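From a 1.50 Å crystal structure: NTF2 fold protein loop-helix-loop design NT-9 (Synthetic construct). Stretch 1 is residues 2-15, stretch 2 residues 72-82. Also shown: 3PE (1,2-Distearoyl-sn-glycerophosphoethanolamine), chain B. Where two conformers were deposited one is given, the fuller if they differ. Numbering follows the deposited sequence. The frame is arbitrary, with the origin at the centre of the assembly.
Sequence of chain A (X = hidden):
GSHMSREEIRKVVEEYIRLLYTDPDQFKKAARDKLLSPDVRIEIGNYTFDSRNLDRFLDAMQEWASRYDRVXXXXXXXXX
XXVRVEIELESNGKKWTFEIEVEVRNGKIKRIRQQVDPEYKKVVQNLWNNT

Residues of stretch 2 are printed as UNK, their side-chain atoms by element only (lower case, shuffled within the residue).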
ATOM      1  N   SER A   2      20.172  -0.495   9.221  1.00 81.39           N
ATOM      2  CA  SER A   2      20.256   0.584   8.195  1.00 82.95           C
ATOM      3  C   SER A   2      18.856   0.977   7.730  1.00 78.15           C
ATOM      4  O   SER A   2      18.196   0.234   7.003  1.00 82.54           O
ATOM      5  CB  SER A   2      21.104   0.135   7.005  1.00 86.99           C
ATOM      6  OG  SER A   2      21.168   1.152   6.020  1.00 88.33           O
ATOM      7  N   HIS A   3      18.402   2.145   8.166  1.00 66.68           N
ATOM      8  CA  HIS A   3      17.091   2.656   7.802  1.00 55.68           C
ATOM      9  C   HIS A   3      17.216   3.563   6.590  1.00 46.49           C
ATOM     10  O   HIS A   3      18.300   4.034   6.245  1.00 48.20           O
ATOM     11  CB  HIS A   3      16.469   3.413   8.969  1.00 58.61           C
ATOM     12  CG  HIS A   3      16.432   2.620  10.234  1.00 63.33           C
ATOM     13  ND1 HIS A   3      16.195   1.263  10.247  1.00 65.42           N
ATOM     14  CD2 HIS A   3      16.631   2.983  11.521  1.00 65.87           C
ATOM     15  CE1 HIS A   3      16.238   0.825  11.492  1.00 66.96           C
ATOM     16  NE2 HIS A   3      16.498   1.849  12.285  1.00 66.02           N
ATOM     17  N   MET A   4      16.094   3.819   5.942  1.00 36.38           N
ATOM     18  CA  MET A   4      16.162   4.524   4.677  1.00 30.17           C
ATOM     19  C   MET A   4      15.767   5.985   4.834  1.00 24.33           C
ATOM     20  O   MET A   4      15.067   6.369   5.767  1.00 27.85           O
ATOM     21  CB  MET A   4      15.265   3.852   3.635  1.00 41.66           C
ATOM     22  CG  MET A   4      15.575   2.376   3.438  1.00 58.85           C
ATOM     23  SD  MET A   4      14.412   1.509   2.362  1.00 71.65           S
ATOM     24  CE  MET A   4      14.773   2.294   0.798  1.00 77.89           C
ATOM     25  N   SER A   5      16.288   6.798   3.921  1.00 24.21           N
ATOM     26  CA  SER A   5      15.978   8.212   3.874  1.00 24.12           C
ATOM     27  C   SER A   5      14.644   8.418   3.182  1.00 22.74           C
ATOM     28  O   SER A   5      14.130   7.515   2.527  1.00 25.20           O
ATOM     29  CB  SER A   5      17.051   8.967   3.096  1.00 26.49           C
ATOM     30  OG  SER A   5      17.050   8.470   1.751  1.00 28.33           O
ATOM     31  N   ARG A   6      14.089   9.623   3.323  1.00 22.51           N
ATOM     32  CA  ARG A   6      12.862   9.962   2.604  1.00 21.46           C
ATOM     33  C   ARG A   6      13.023   9.710   1.112  1.00 21.27           C
ATOM     34  O   ARG A   6      12.113   9.193   0.455  1.00 21.63           O
ATOM     35  CB  ARG A   6      12.522  11.437   2.841  1.00 23.93           C
ATOM     36  CG  ARG A   6      12.102  11.748   4.273  1.00 28.09           C
ATOM     37  CD  ARG A   6      11.638  13.205   4.461  1.00 30.03           C
ATOM     38  NE  ARG A   6      12.659  14.166   4.079  1.00 31.35           N
ATOM     39  CZ  ARG A   6      13.574  14.653   4.913  1.00 35.25           C
ATOM     40  NH1 ARG A   6      13.597  14.253   6.175  1.00 35.32           N
ATOM     41  NH2 ARG A   6      14.477  15.529   4.488  1.00 42.41           N
ATOM     42  N   GLU A   7      14.167  10.077   0.561  1.00 23.45           N
ATOM     43  CA  GLU A   7      14.370   9.950  -0.881  1.00 24.32           C
ATOM     44  C   GLU A   7      14.442   8.488  -1.310  1.00 24.66           C
ATOM     45  O   GLU A   7      13.884   8.111  -2.353  1.00 26.08           O
ATOM     46  CB  GLU A   7      15.629  10.731  -1.252  1.00 33.20           C
ATOM     47  CG  GLU A   7      15.603  12.268  -0.870  1.00 53.94           C
ATOM     48  CD  GLU A   7      15.595  12.664   0.653  1.00 59.29           C
ATOM     49  OE1 GLU A   7      16.177  11.967   1.512  1.00 50.61           O
ATOM     50  OE2 GLU A   7      15.013  13.731   0.982  1.00 58.86           O
ATOM     51  N   GLU A   8      15.113   7.653  -0.519  1.00 24.68           N
ATOM     52  CA  GLU A   8      15.175   6.225  -0.806  1.00 25.01           C
ATOM     53  C   GLU A   8      13.790   5.594  -0.725  1.00 24.29           C
ATOM     54  O   GLU A   8      13.426   4.792  -1.584  1.00 24.55           O
ATOM     55  CB  GLU A   8      16.164   5.546   0.152  1.00 27.97           C
ATOM     56  CG  GLU A   8      17.636   5.978  -0.083  1.00 41.71           C
ATOM     57  CD  GLU A   8      18.609   5.546   1.015  1.00 54.21           C
ATOM     58  OE1 GLU A   8      18.181   5.327   2.173  1.00 53.96           O
ATOM     59  OE2 GLU A   8      19.819   5.438   0.714  1.00 57.39           O
ATOM     60  N   ILE A   9      13.006   5.947   0.299  0.81 21.61           N
ATOM     61  CA  ILE A   9      11.630   5.434   0.384  0.81 21.46           C
ATOM     62  C   ILE A   9      10.826   5.867  -0.839  0.81 20.87           C
ATOM     63  O   ILE A   9      10.067   5.079  -1.420  0.81 21.71           O
ATOM     64  CB  ILE A   9      10.942   5.903   1.681  0.81 24.26           C
ATOM     65  CG1 ILE A   9      11.567   5.237   2.921  0.81 28.25           C
ATOM     66  CG2 ILE A   9       9.415   5.647   1.608  0.81 23.33           C
ATOM     67  CD1 ILE A   9      11.382   3.694   2.969  0.81 30.18           C
ATOM     68  N   ARG A  10      10.905   7.148  -1.191  1.00 22.50           N
ATOM     69  CA  ARG A  10      10.152   7.621  -2.340  1.00 21.77           C
ATOM     70  C   ARG A  10      10.481   6.806  -3.580  1.00 20.87           C
ATOM     71  O   ARG A  10       9.576   6.412  -4.333  1.00 22.90           O
ATOM     72  CB  ARG A  10      10.441   9.089  -2.571  1.00 23.30           C
ATOM     73  CG  ARG A  10       9.580   9.692  -3.602  1.00 27.68           C
ATOM     74  CD  ARG A  10       9.839  11.191  -3.709  1.00 36.50           C
ATOM     75  NE  ARG A  10       9.333  11.948  -2.559  1.00 47.31           N
ATOM     76  CZ  ARG A  10       8.137  12.535  -2.510  1.00 52.38           C
ATOM     77  NH1 ARG A  10       7.314  12.445  -3.546  1.00 57.39           N
ATOM     78  NH2 ARG A  10       7.769  13.211  -1.427  1.00 51.38           N
ATOM     79  N   LYS A  11      11.768   6.500  -3.791  1.00 21.56           N
ATOM     80  CA  LYS A  11      12.166   5.687  -4.944  1.00 22.85           C
ATOM     81  C   LYS A  11      11.524   4.299  -4.912  1.00 23.35           C
ATOM     82  O   LYS A  11      11.109   3.773  -5.963  1.00 23.92           O
ATOM     83  CB  LYS A  11      13.695   5.558  -5.029  1.00 25.68           C
ATOM     84  CG  LYS A  11      14.391   6.768  -5.630  1.00 36.09           C
ATOM     85  CD  LYS A  11      15.932   6.608  -5.679  1.00 49.31           C
ATOM     86  CE  LYS A  11      16.416   5.397  -6.513  1.00 57.56           C
ATOM     87  NZ  LYS A  11      17.924   5.174  -6.510  1.00 60.38           N
ATOM     88  N   VAL A  12      11.454   3.668  -3.737  1.00 23.54           N
ATOM     89  CA  VAL A  12      10.859   2.337  -3.667  1.00 24.83           C
ATOM     90  C   VAL A  12       9.376   2.414  -3.963  1.00 19.99           C
ATOM     91  O   VAL A  12       8.837   1.597  -4.730  1.00 21.51           O
ATOM     92  CB  VAL A  12      11.117   1.679  -2.301  1.00 26.88           C
ATOM     93  CG1 VAL A  12      10.313   0.364  -2.172  1.00 27.49           C
ATOM     94  CG2 VAL A  12      12.605   1.468  -2.161  1.00 31.02           C
ATOM     95  N   VAL A  13       8.690   3.368  -3.334  1.00 19.71           N
ATOM     96  CA  VAL A  13       7.256   3.509  -3.543  1.00 19.81           C
ATOM     97  C   VAL A  13       6.977   3.737  -5.018  1.00 20.36           C
ATOM     98  O   VAL A  13       6.074   3.104  -5.588  1.00 20.67           O
ATOM     99  CB  VAL A  13       6.701   4.654  -2.687  1.00 21.29           C
ATOM    100  CG1 VAL A  13       5.213   4.841  -3.022  1.00 22.79           C
ATOM    101  CG2 VAL A  13       6.847   4.383  -1.211  1.00 21.68           C
ATOM    102  N   GLU A  14       7.774   4.602  -5.669  1.00 20.42           N
ATOM    103  CA  GLU A  14       7.533   4.931  -7.072  1.00 19.61           C
ATOM    104  C   GLU A  14       7.705   3.700  -7.943  1.00 21.98           C
ATOM    105  O   GLU A  14       6.951   3.491  -8.903  1.00 19.96           O
ATOM    106  CB  GLU A  14       8.450   6.080  -7.519  1.00 24.69           C
ATOM    107  CG  GLU A  14       7.832   7.455  -7.125  1.00 33.07           C
ATOM    108  CD  GLU A  14       8.783   8.660  -7.076  1.00 44.78           C
ATOM    109  OE1 GLU A  14       9.979   8.523  -7.406  1.00 42.85           O
ATOM    110  OE2 GLU A  14       8.303   9.762  -6.693  1.00 50.73           O
ATOM    111  N   GLU A  15       8.665   2.856  -7.608  1.00 21.65           N
ATOM    112  CA  GLU A  15       8.870   1.657  -8.400  1.00 21.59           C
ATOM    113  C   GLU A  15       7.699   0.696  -8.257  1.00 19.66           C
ATOM    114  O   GLU A  15       7.294   0.053  -9.226  1.00 20.57           O
ATOM    115  CB  GLU A  15      10.180   0.987  -8.002  1.00 26.11           C
ATOM    116  CG  GLU A  15      10.487  -0.306  -8.852  1.00 33.70           C
ATOM    117  CD  GLU A  15      10.479  -0.140 -10.419  1.00 41.17           C
ATOM    118  OE1 GLU A  15      10.485   0.999 -10.974  1.00 36.93           O
ATOM    119  OE2 GLU A  15      10.481  -1.196 -11.118  1.00 40.36           O
ATOM    120  N   UNK A  72       0.386  10.407  -7.411  1.00 24.80           N
ATOM    121  CA  UNK A  72       1.579  11.144  -7.021  1.00 25.58           C
ATOM    122  C   UNK A  72       1.838  10.971  -5.530  1.00 25.04           C
ATOM    123  O   UNK A  72       0.910  11.074  -4.728  1.00 25.94           O
ATOM    124  c   UNK A  72       0.843  14.578  -8.767  1.00 63.90           C
ATOM    125  o   UNK A  72       1.732  15.282  -8.234  1.00 64.04           O
ATOM    126  c   UNK A  72       0.962  13.068  -8.652  1.00 47.65           C
ATOM    127  c   UNK A  72       1.442  12.654  -7.285  1.00 31.97           C
ATOM    128  o   UNK A  72      -0.148  15.052  -9.368  1.00 72.02           O
ATOM    129  N   UNK A  73       3.105  10.808  -5.159  1.00 22.28           N
ATOM    130  CA  UNK A  73       3.505  10.786  -3.760  1.00 24.43           C
ATOM    131  C   UNK A  73       3.565  12.219  -3.266  1.00 24.30           C
ATOM    132  O   UNK A  73       4.329  13.033  -3.801  1.00 29.08           O
ATOM    133  c   UNK A  73       6.183   8.020  -4.090  1.00 34.36           C
ATOM    134  c   UNK A  73       4.863  10.102  -3.584  1.00 28.29           C
ATOM    135  c   UNK A  73       5.235  10.167  -2.127  1.00 28.90           C
ATOM    136  c   UNK A  73       4.815   8.664  -4.071  1.00 30.89           C
ATOM    137  N   UNK A  74       2.794  12.526  -2.229  1.00 21.75           N
ATOM    138  CA  UNK A  74       2.745  13.876  -1.704  1.00 24.79           C
ATOM    139  C   UNK A  74       3.545  14.083  -0.433  1.00 27.43           C
ATOM    140  O   UNK A  74       3.858  15.238  -0.105  1.00 28.69           O
ATOM    141  c   UNK A  74      -0.168  17.788  -2.596  1.00 69.04           C
ATOM    142  n   UNK A  74       0.855  16.953  -2.762  1.00 59.35           N
ATOM    143  n   UNK A  74      -1.352  17.517  -3.126  1.00 72.41           N
ATOM    144  c   UNK A  74       1.304  14.298  -1.386  1.00 27.75           C
ATOM    145  n   UNK A  74      -0.001  18.904  -1.896  1.00 70.90           N
ATOM    146  c   UNK A  74       0.390  14.530  -2.594  1.00 31.46           C
ATOM    147  c   UNK A  74       0.799  15.691  -3.500  1.00 44.29           C
ATOM    148  N   UNK A  75       3.830  13.012   0.305  1.00 25.76           N
ATOM    149  CA  UNK A  75       4.567  13.113   1.557  1.00 25.80           C
ATOM    150  C   UNK A  75       5.284  11.799   1.823  1.00 22.34           C
ATOM    151  O   UNK A  75       4.693  10.728   1.710  1.00 20.74           O
ATOM    152  c   UNK A  75       3.219  14.190   5.036  1.00 44.28           C
ATOM    153  c   UNK A  75       4.204  13.493   4.095  1.00 33.64           C
ATOM    154  n   UNK A  75       3.928  13.484   7.310  1.00 55.19           N
ATOM    155  c   UNK A  75       3.609  13.449   2.709  1.00 30.54           C
ATOM    156  c   UNK A  75       2.883  13.344   6.236  1.00 52.35           C
ATOM    157  N   UNK A  76       6.558  11.890   2.195  1.00 24.92           N
ATOM    158  CA  UNK A  76       7.253  10.782   2.841  1.00 22.77           C
ATOM    159  C   UNK A  76       7.934  11.344   4.080  1.00 22.75           C
ATOM    160  O   UNK A  76       8.645  12.348   3.993  1.00 24.46           O
ATOM    161  c   UNK A  76       7.638   9.513   0.660  1.00 29.24           C
ATOM    162  c   UNK A  76       8.283  10.092   1.924  1.00 28.13           C
ATOM    163  c   UNK A  76       9.017   8.978   2.707  1.00 31.16           C
ATOM    164  N   UNK A  77       7.722  10.711   5.240  0.66 23.01           N
ATOM    165  CA  UNK A  77       8.374  11.081   6.497  0.66 24.47           C
ATOM    166  C   UNK A  77       8.911   9.830   7.170  0.66 22.61           C
ATOM    167  O   UNK A  77       8.136   8.902   7.438  0.66 20.23           O
ATOM    168  c   UNK A  77       7.915  12.118   8.831  0.66 36.72           C
ATOM    169  n   UNK A  77       8.973  13.939  10.000  0.66 44.68           N
ATOM    170  c   UNK A  77       7.375  11.772   7.435  0.66 29.75           C
ATOM    171  c   UNK A  77       8.703  13.393   8.820  0.66 42.12           C
ATOM    172  o   UNK A  77       9.074  13.889   7.752  0.66 42.32           O
ATOM    173  N   UNK A  78      10.228   9.795   7.442  0.66 23.92           N
ATOM    174  CA  UNK A  78      10.843   8.638   8.081  0.66 25.23           C
ATOM    175  C   UNK A  78      11.275   9.015   9.489  0.66 26.36           C
ATOM    176  O   UNK A  78      11.635  10.163   9.772  0.66 26.14           O
ATOM    177  c   UNK A  78      12.073   8.041   7.368  0.66 26.72           C
ATOM    178  c   UNK A  78      11.706   7.572   6.007  0.66 26.78           C
ATOM    179  c   UNK A  78      13.211   9.027   7.308  0.66 25.05           C
ATOM    180  N   UNK A  79      11.275   8.016  10.364  0.66 25.34           N
ATOM    181  CA  UNK A  79      11.688   8.195  11.750  0.66 28.02           C
ATOM    182  C   UNK A  79      12.166   6.823  12.216  0.66 26.02           C
ATOM    183  O   UNK A  79      11.358   5.957  12.578  0.66 25.17           O
ATOM    184  c   UNK A  79      10.549   8.745  12.590  0.66 33.23           C
ATOM    185  c   UNK A  79      11.046   9.505  13.779  0.66 35.19           C
ATOM    186  o   UNK A  79      10.316  10.389  14.302  0.66 33.97           O
ATOM    187  o   UNK A  79      12.186   9.198  14.194  0.66 35.87           O
ATOM    188  N   UNK A  80      13.478   6.613  12.140  1.00 27.45           N
ATOM    189  CA  UNK A  80      14.000   5.272  12.294  1.00 27.45           C
ATOM    190  C   UNK A  80      13.335   4.326  11.306  1.00 25.90           C
ATOM    191  O   UNK A  80      13.311   4.560  10.075  1.00 27.89           O
ATOM    192  N   UNK A  81      12.774   3.225  11.818  1.00 27.97           N
ATOM    193  CA  UNK A  81      12.126   2.248  10.951  1.00 27.66           C
ATOM    194  C   UNK A  81      10.623   2.482  10.780  1.00 28.05           C
ATOM    195  O   UNK A  81       9.941   1.615  10.228  1.00 27.03           O
ATOM    196  c   UNK A  81      12.352   0.826  11.460  1.00 34.91           C
ATOM    197  n   UNK A  81      11.314  -0.661  13.041  1.00 53.09           N
ATOM    198  c   UNK A  81      11.692   0.580  12.780  1.00 44.85           C
ATOM    199  o   UNK A  81      11.515   1.499  13.556  1.00 52.52           O
ATOM    200  N   UNK A  82      10.117   3.635  11.221  1.00 23.32           N
ATOM    201  CA  UNK A  82       8.724   4.042  11.067  1.00 23.93           C
ATOM    202  C   UNK A  82       8.610   5.018   9.910  1.00 24.93           C
ATOM    203  O   UNK A  82       9.258   6.067   9.910  1.00 28.27           O
ATOM    204  n   UNK A  82       4.626   5.406  12.433  1.00 21.13           N
ATOM    205  n   UNK A  82       5.957   3.742  12.676  1.00 20.83           N
ATOM    206  c   UNK A  82       6.746   4.835  12.420  1.00 20.58           C
ATOM    207  c   UNK A  82       4.686   4.108  12.689  1.00 20.49           C
ATOM    208  c   UNK A  82       8.232   4.722  12.344  1.00 22.93           C
ATOM    209  c   UNK A  82       5.905   5.888  12.274  1.00 20.71           C
TER
HETATM  210  P   3PE B 201     -10.203   9.551   0.674  1.00 33.40           P
HETATM  211  N   3PE B 201      -9.502   9.118   4.974  1.00 78.91           N
HETATM  212  O11 3PE B 201      -9.447   8.168   0.195  1.00 44.36           O
HETATM  213  O12 3PE B 201      -9.490  10.748   0.102  1.00 30.56           O
HETATM  214  O13 3PE B 201     -10.053   9.678   2.324  1.00 43.90           O
HETATM  215  O14 3PE B 201     -11.698   9.548   0.359  1.00 31.72           O
HETATM  216  C11 3PE B 201      -8.806  10.026   2.870  1.00 61.76           C
HETATM  217  C12 3PE B 201      -8.962  10.313   4.358  1.00 72.87           C
HETATM  218  C1  3PE B 201     -10.023   6.953   0.592  1.00 63.06           C
HETATM  219  C2  3PE B 201      -9.330   5.763  -0.089  1.00 71.51           C
HETATM  220  C3  3PE B 201      -7.829   6.062  -0.049  1.00 71.30           C
HETATM  221  O31 3PE B 201      -7.073   4.920  -0.323  1.00 67.92           O
HETATM  222  O32 3PE B 201      -7.856   5.028  -2.421  1.00 70.42           O
HETATM  223  C31 3PE B 201      -7.217   4.434  -1.627  1.00 65.63           C
HETATM  224  C32 3PE B 201      -6.541   3.122  -2.008  1.00 58.17           C
HETATM  225  C33 3PE B 201      -6.427   2.915  -3.517  1.00 51.56           C
HETATM  226  C34 3PE B 201      -5.120   2.156  -3.742  1.00 48.90           C
HETATM  227  C35 3PE B 201      -5.058   1.499  -5.115  1.00 50.96           C
HETATM  228  C36 3PE B 201      -3.950   2.169  -5.935  1.00 56.99           C
HETATM  229  C37 3PE B 201      -2.553   1.679  -5.531  1.00 62.12           C
HETATM  230  C38 3PE B 201      -1.970   2.435  -4.331  1.00 61.84           C
HETATM  231  C39 3PE B 201      -0.441   2.557  -4.411  1.00 59.02           C
HETATM  232  C3A 3PE B 201       0.262   1.206  -4.224  1.00 56.09           C
HETATM  233  C3B 3PE B 201       1.761   1.369  -3.950  1.00 54.86           C
HETATM  234  C3C 3PE B 201       2.053   1.161  -2.462  1.00 54.50           C
HETATM  235  C3D 3PE B 201       3.551   1.005  -2.198  1.00 55.47           C
HETATM  236  C3E 3PE B 201       3.795   1.008  -0.685  1.00 59.30           C
HETATM  237  C3F 3PE B 201       5.266   1.311  -0.371  1.00 68.83           C
HETATM  238  C3G 3PE B 201       5.492   1.390   1.145  1.00 75.69           C
HETATM  239  C3H 3PE B 201       6.674   2.285   1.545  1.00 79.83           C
HETATM  240  C3I 3PE B 201       8.036   1.607   1.368  1.00 79.67           C
HETATM  241  O21 3PE B 201      -9.639   4.599   0.623  1.00 73.70           O
HETATM  242  O22 3PE B 201     -10.674   3.592  -1.133  1.00 72.47           O
HETATM  243  C21 3PE B 201     -10.391   3.561   0.026  1.00 69.83           C
HETATM  244  C22 3PE B 201     -10.839   2.387   0.920  1.00 59.07           C
HETATM  245  C23 3PE B 201     -10.139   1.062   0.578  1.00 51.97           C
HETATM  246  C24 3PE B 201      -8.682   1.014   1.051  1.00 45.45           C
HETATM  247  C25 3PE B 201      -7.950  -0.249   0.564  1.00 44.62           C
HETATM  248  C26 3PE B 201      -6.448   0.035   0.628  1.00 47.22           C
HETATM  249  C27 3PE B 201      -5.595  -1.065  -0.007  1.00 47.37           C
HETATM  250  C28 3PE B 201      -4.109  -0.670  -0.003  1.00 46.08           C
HETATM  251  C29 3PE B 201      -3.353  -0.946   1.311  1.00 48.42           C
HETATM  252  C2A 3PE B 201      -1.828  -0.817   1.128  1.00 47.53           C
HETATM  253  C2B 3PE B 201      -1.111  -2.160   0.977  1.00 44.68           C
HETATM  254  C2C 3PE B 201       0.282  -1.976   0.365  1.00 43.81           C
HETATM  255  C2D 3PE B 201       0.630  -3.222  -0.446  1.00 43.45           C
HETATM  256  C2E 3PE B 201       2.075  -3.222  -0.928  1.00 43.78           C
HETATM  257  C2F 3PE B 201       2.210  -2.453  -2.240  1.00 45.98           C
HETATM  258  O   HOH W   1      15.110   6.239   8.800  1.00 37.22           O
HETATM  259  O   HOH W   2      11.543  12.422   7.569  1.00 31.46           O
HETATM  260  O   HOH W   3       5.161  10.453  -7.260  1.00 31.13           O

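Position 72 carries three carbons in a row, the third bearing two oxygens. The side chain leaves the backbone away from the helix and touches nothing on stretch 1; a carboxylate on a three-carbon stem is Glu72.

Position 73 has four carbons, forked at the first, with one arm two carbons long. It points toward the helix, and the longer arm reaches Val13 and Glu14. This is Ile73, whose tip atom is CD1. Ile73 CD1 lies 3.5 Å from Val13 CG1 and 3.5 Å from Glu14 CG. Its backbone is engaged too: Arg10 NH1 donates to Ile73 O at 3.1 Å, and water 3 accepts from Ile73 N while donating to Glu14 OE2.

At position 74, three carbons lead to a nitrogen and then to a carbon carrying two further nitrogens. The side chain points away from the helix and reaches no atom of stretch 1; this guanidinium belongs to Arg74. Position 75, four carbons in a row closed by a nitrogen, also points away and its side chain likewise reaches no atom of stretch 1; it is Lys75.

Position 76 turns back toward the helix with one carbon carrying two others, a compact fork without polar atoms. One branch packs on Ile9. The residue is Val76, and that branch is CG1: Val76 CG1 lies 3.5 Å from Ile9 CG2. The other, CG2, lies over one face of the Arg10 guanidinium, as does Ile73 CG2. Val76 O approaches Arg6 CD at 3.1 Å.

Position 77 shows three carbons, the third holding one oxygen and one nitrogen, an amide on the longer stem. Its CB points away, but its amide end comes nearer the helix and lies near Arg6. This is Gln77; Gln77 OE1 is 4.2 Å from Arg6 CD and accepts a weak hydrogen bond from water 2. That water accepts from Arg6 NH1.

Position 78 repeats the three-carbon fork and again faces the helix, one branch lying against Met4 and Ile9. It is Val78. Val78 CG1 lies 3.6 Å from Met4 O and 3.9 Å from Ile9 CG1; the backbone N donates to water 2.

Position 79 has two carbons, the second with two oxygens, and touches nothing on stretch 1. It is Asp79, the first residue of a type II' turn. Position 80 has no side-chain atoms, and its phi of 55° favours the residue found, Gly80. Gly80 O lies 3.5 Å from His3 CB and accepts from water 1, which also donates to Met4 O.

Position 81 carries two carbons, the second with one oxygen and one nitrogen. The first carbon, CB, lies over the face of the His3 ring, 4.2 Å from the ring centroid, in a CH-pi contact. This is Asn81. Position 82, one carbon followed by a five-membered ring with two nitrogens, touches nothing on stretch 1; it is His82, which closes the turn.

The helix and strand run at 127° to each other, and the two stretches bury 642 Å² between them. Ile73, Val76 and Val78 meet Val13 and Ile9 in an apolar seam, flanked by the Arg10 hydrogen bond to Ile73 O. Three waters link polar groups of the two stretches: Met4 O with Gly80 O, Arg6 NH1 with Val78 N and, weakly, Gln77 OE1, and Glu14 OE2 with Ile73 N. His3 packs against the turn.

Stretch 2 (72-82) EIRKVQVDGNH
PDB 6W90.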